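Local coordinates for superoxide dismutase (Acidilobus saccharovorans, PDB 4FFK), which probably catalyses the dismutation of superoxide to oxygen and hydrogen peroxide at a bound iron(III) ion, at residues Y28-P33 with M99-K104. Numbering follows the deposited sequence.
Sequences YDALEP and MAPKGK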
loop_
_atom_site.group_PDB
_atom_site.type_symbol
_atom_site.label_atom_id
_atom_site.label_comp_id
_atom_site.label_asym_id
_atom_site.label_seq_id
_atom_site.Cartn_x
_atom_site.Cartn_y
_atom_site.Cartn_z
ATOM N N TYR A 28 14.215 31.255 2.283
ATOM C CA TYR A 28 12.853 30.791 2.407
ATOM C C TYR A 28 11.801 31.547 1.647
ATOM O O TYR A 28 10.694 31.053 1.481
ATOM C CB TYR A 28 12.500 30.734 3.882
ATOM C CG TYR A 28 13.139 29.552 4.575
ATOM C CD1 TYR A 28 14.520 29.471 4.736
ATOM C CD2 TYR A 28 12.360 28.493 5.029
ATOM C CE1 TYR A 28 15.114 28.399 5.347
ATOM C CE2 TYR A 28 12.929 27.407 5.655
ATOM C CZ TYR A 28 14.299 27.350 5.805
ATOM O OH TYR A 28 14.875 26.292 6.431
ATOM N N ASP A 29 12.103 32.753 1.190
ATOM C CA ASP A 29 11.153 33.395 0.312
ATOM C C ASP A 29 11.616 33.360 -1.141
ATOM O O ASP A 29 11.027 34.017 -2.002
ATOM C CB ASP A 29 10.848 34.819 0.793
ATOM C CG ASP A 29 12.096 35.604 1.012
ATOM O OD1 ASP A 29 13.063 35.351 0.263
ATOM O OD2 ASP A 29 12.110 36.457 1.921
ATOM N N ALA A 30 12.620 32.539 -1.434
ATOM C CA ALA A 30 13.188 32.483 -2.758
ATOM C C ALA A 30 12.180 32.000 -3.804
ATOM O O ALA A 30 12.311 32.311 -4.975
ATOM C CB ALA A 30 14.395 31.612 -2.774
ATOM N N LEU A 31 11.165 31.230 -3.378
ATOM C CA LEU A 31 10.222 30.653 -4.308
ATOM C C LEU A 31 8.915 31.386 -4.407
ATOM O O LEU A 31 8.054 30.966 -5.155
ATOM C CB LEU A 31 9.963 29.165 -3.944
ATOM C CG LEU A 31 11.222 28.354 -3.729
ATOM C CD1 LEU A 31 10.716 26.873 -3.477
ATOM C CD2 LEU A 31 12.184 28.341 -4.903
ATOM N N GLU A 32 8.761 32.480 -3.651
ATOM C CA GLU A 32 7.596 33.338 -3.777
ATOM C C GLU A 32 7.439 33.903 -5.203
ATOM O O GLU A 32 8.422 34.105 -5.898
ATOM C CB GLU A 32 7.669 34.485 -2.774
ATOM C CG GLU A 32 7.880 34.057 -1.358
ATOM C CD GLU A 32 6.633 34.133 -0.560
ATOM O OE1 GLU A 32 5.509 34.134 -1.166
ATOM O OE2 GLU A 32 6.784 34.191 0.680
ATOM N N PRO A 33 6.201 34.145 -5.642
ATOM C CA PRO A 33 4.958 33.928 -4.941
ATOM C C PRO A 33 4.419 32.482 -5.140
ATOM O O PRO A 33 3.300 32.199 -4.753
ATOM C CB PRO A 33 4.022 34.923 -5.631
ATOM C CG PRO A 33 4.503 34.863 -7.075
ATOM C CD PRO A 33 5.973 34.629 -7.027
ATOM N N MET A 99 14.298 22.981 -7.250
ATOM C CA MET A 99 13.714 24.286 -7.378
ATOM C C MET A 99 14.782 25.397 -7.254
ATOM O O MET A 99 15.902 25.196 -6.721
ATOM C CB MET A 99 12.615 24.475 -6.378
ATOM C CG MET A 99 11.436 23.529 -6.711
ATOM S SD MET A 99 10.082 23.772 -5.635
ATOM C CE MET A 99 10.728 23.291 -3.995
ATOM N N ALA A 100 14.434 26.544 -7.800
ATOM C CA ALA A 100 15.346 27.688 -7.796
ATOM C C ALA A 100 14.462 28.917 -7.800
ATOM O O ALA A 100 13.366 28.886 -8.376
ATOM C CB ALA A 100 16.282 27.662 -9.029
ATOM N N PRO A 101 14.935 30.003 -7.159
ATOM C CA PRO A 101 14.209 31.278 -7.091
ATOM C C PRO A 101 13.391 31.552 -8.344
ATOM O O PRO A 101 13.854 31.238 -9.480
ATOM C CB PRO A 101 15.338 32.289 -6.966
ATOM C CG PRO A 101 16.306 31.587 -6.105
ATOM C CD PRO A 101 16.294 30.148 -6.608
ATOM N N LYS A 102 12.196 32.120 -8.138
ATOM C CA LYS A 102 11.223 32.329 -9.213
ATOM C C LYS A 102 11.881 32.977 -10.428
ATOM O O LYS A 102 11.520 32.695 -11.580
ATOM C CB LYS A 102 10.063 33.215 -8.731
ATOM C CG LYS A 102 8.717 32.924 -9.427
ATOM C CD LYS A 102 8.440 33.692 -10.722
ATOM C CE LYS A 102 7.644 32.797 -11.678
ATOM N NZ LYS A 102 6.822 33.512 -12.694
ATOM N N GLY A 103 12.833 33.864 -10.159
ATOM C CA GLY A 103 13.656 34.416 -11.222
ATOM C C GLY A 103 14.414 33.328 -11.950
ATOM O O GLY A 103 14.140 33.039 -13.129
ATOM N N LYS A 104 15.341 32.703 -11.226
ATOM C CA LYS A 104 16.381 31.854 -11.809
ATOM C C LYS A 104 15.918 30.546 -12.475
ATOM O O LYS A 104 16.283 30.285 -13.619
ATOM C CB LYS A 104 17.484 31.611 -10.777
ATOM C CG LYS A 104 18.090 32.906 -10.204
ATOM C CD LYS A 104 19.643 32.817 -10.086
ATOM C CE LYS A 104 20.233 33.918 -9.184
ATOM N NZ LYS A 104 19.669 35.293 -9.475
#
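Ala30 and Lys102 supply the single hydrogen bond across the contact: Lys102 N donates to Ala30 O at 3.2 Å, in the carbonyl plane, with 150° at the hydrogen. The same oxygen takes a weaker CA-H...O contact from Pro101 CA at 3.0 Å, beside the N-H bond. That carbonyl projects from a type I turn, Asp29 to Glu32, closed by Glu32 N on Asp29 O.

Two apolar pairs flank this point. Ala30 CB meets Pro101 CG at 3.8 Å. Leu31, which is buried, sets CD1 3.6 Å from Met99 CE. The last torsion of Met99 (chi3 -64°) folds CE back against that methyl, with SD also close; the two side chains run roughly perpendicular. Leu31 also touches Leu40 of helix 37-66 and Leu202, so an alanine here would probably open a gap among these groups and leave the Met99 methyl freer to turn.

Carbon-to-carbonyl van der Waals contacts add to these. Leu31 CD2 lies 3.7 Å from Ala100 O. Nearer the surface, Lys102 lays CB 3.4 Å from Glu32 O, and its CG rests against Pro33 CD, beside the cis peptide bond that joins Glu32 to Pro33.

The contact is loop-to-loop packing: it joins the loop leading into helix 37-66 to the loop after helix 75-97, across the ends of the two long helices of the alpha-hairpin domain of iron/manganese superoxide dismutases.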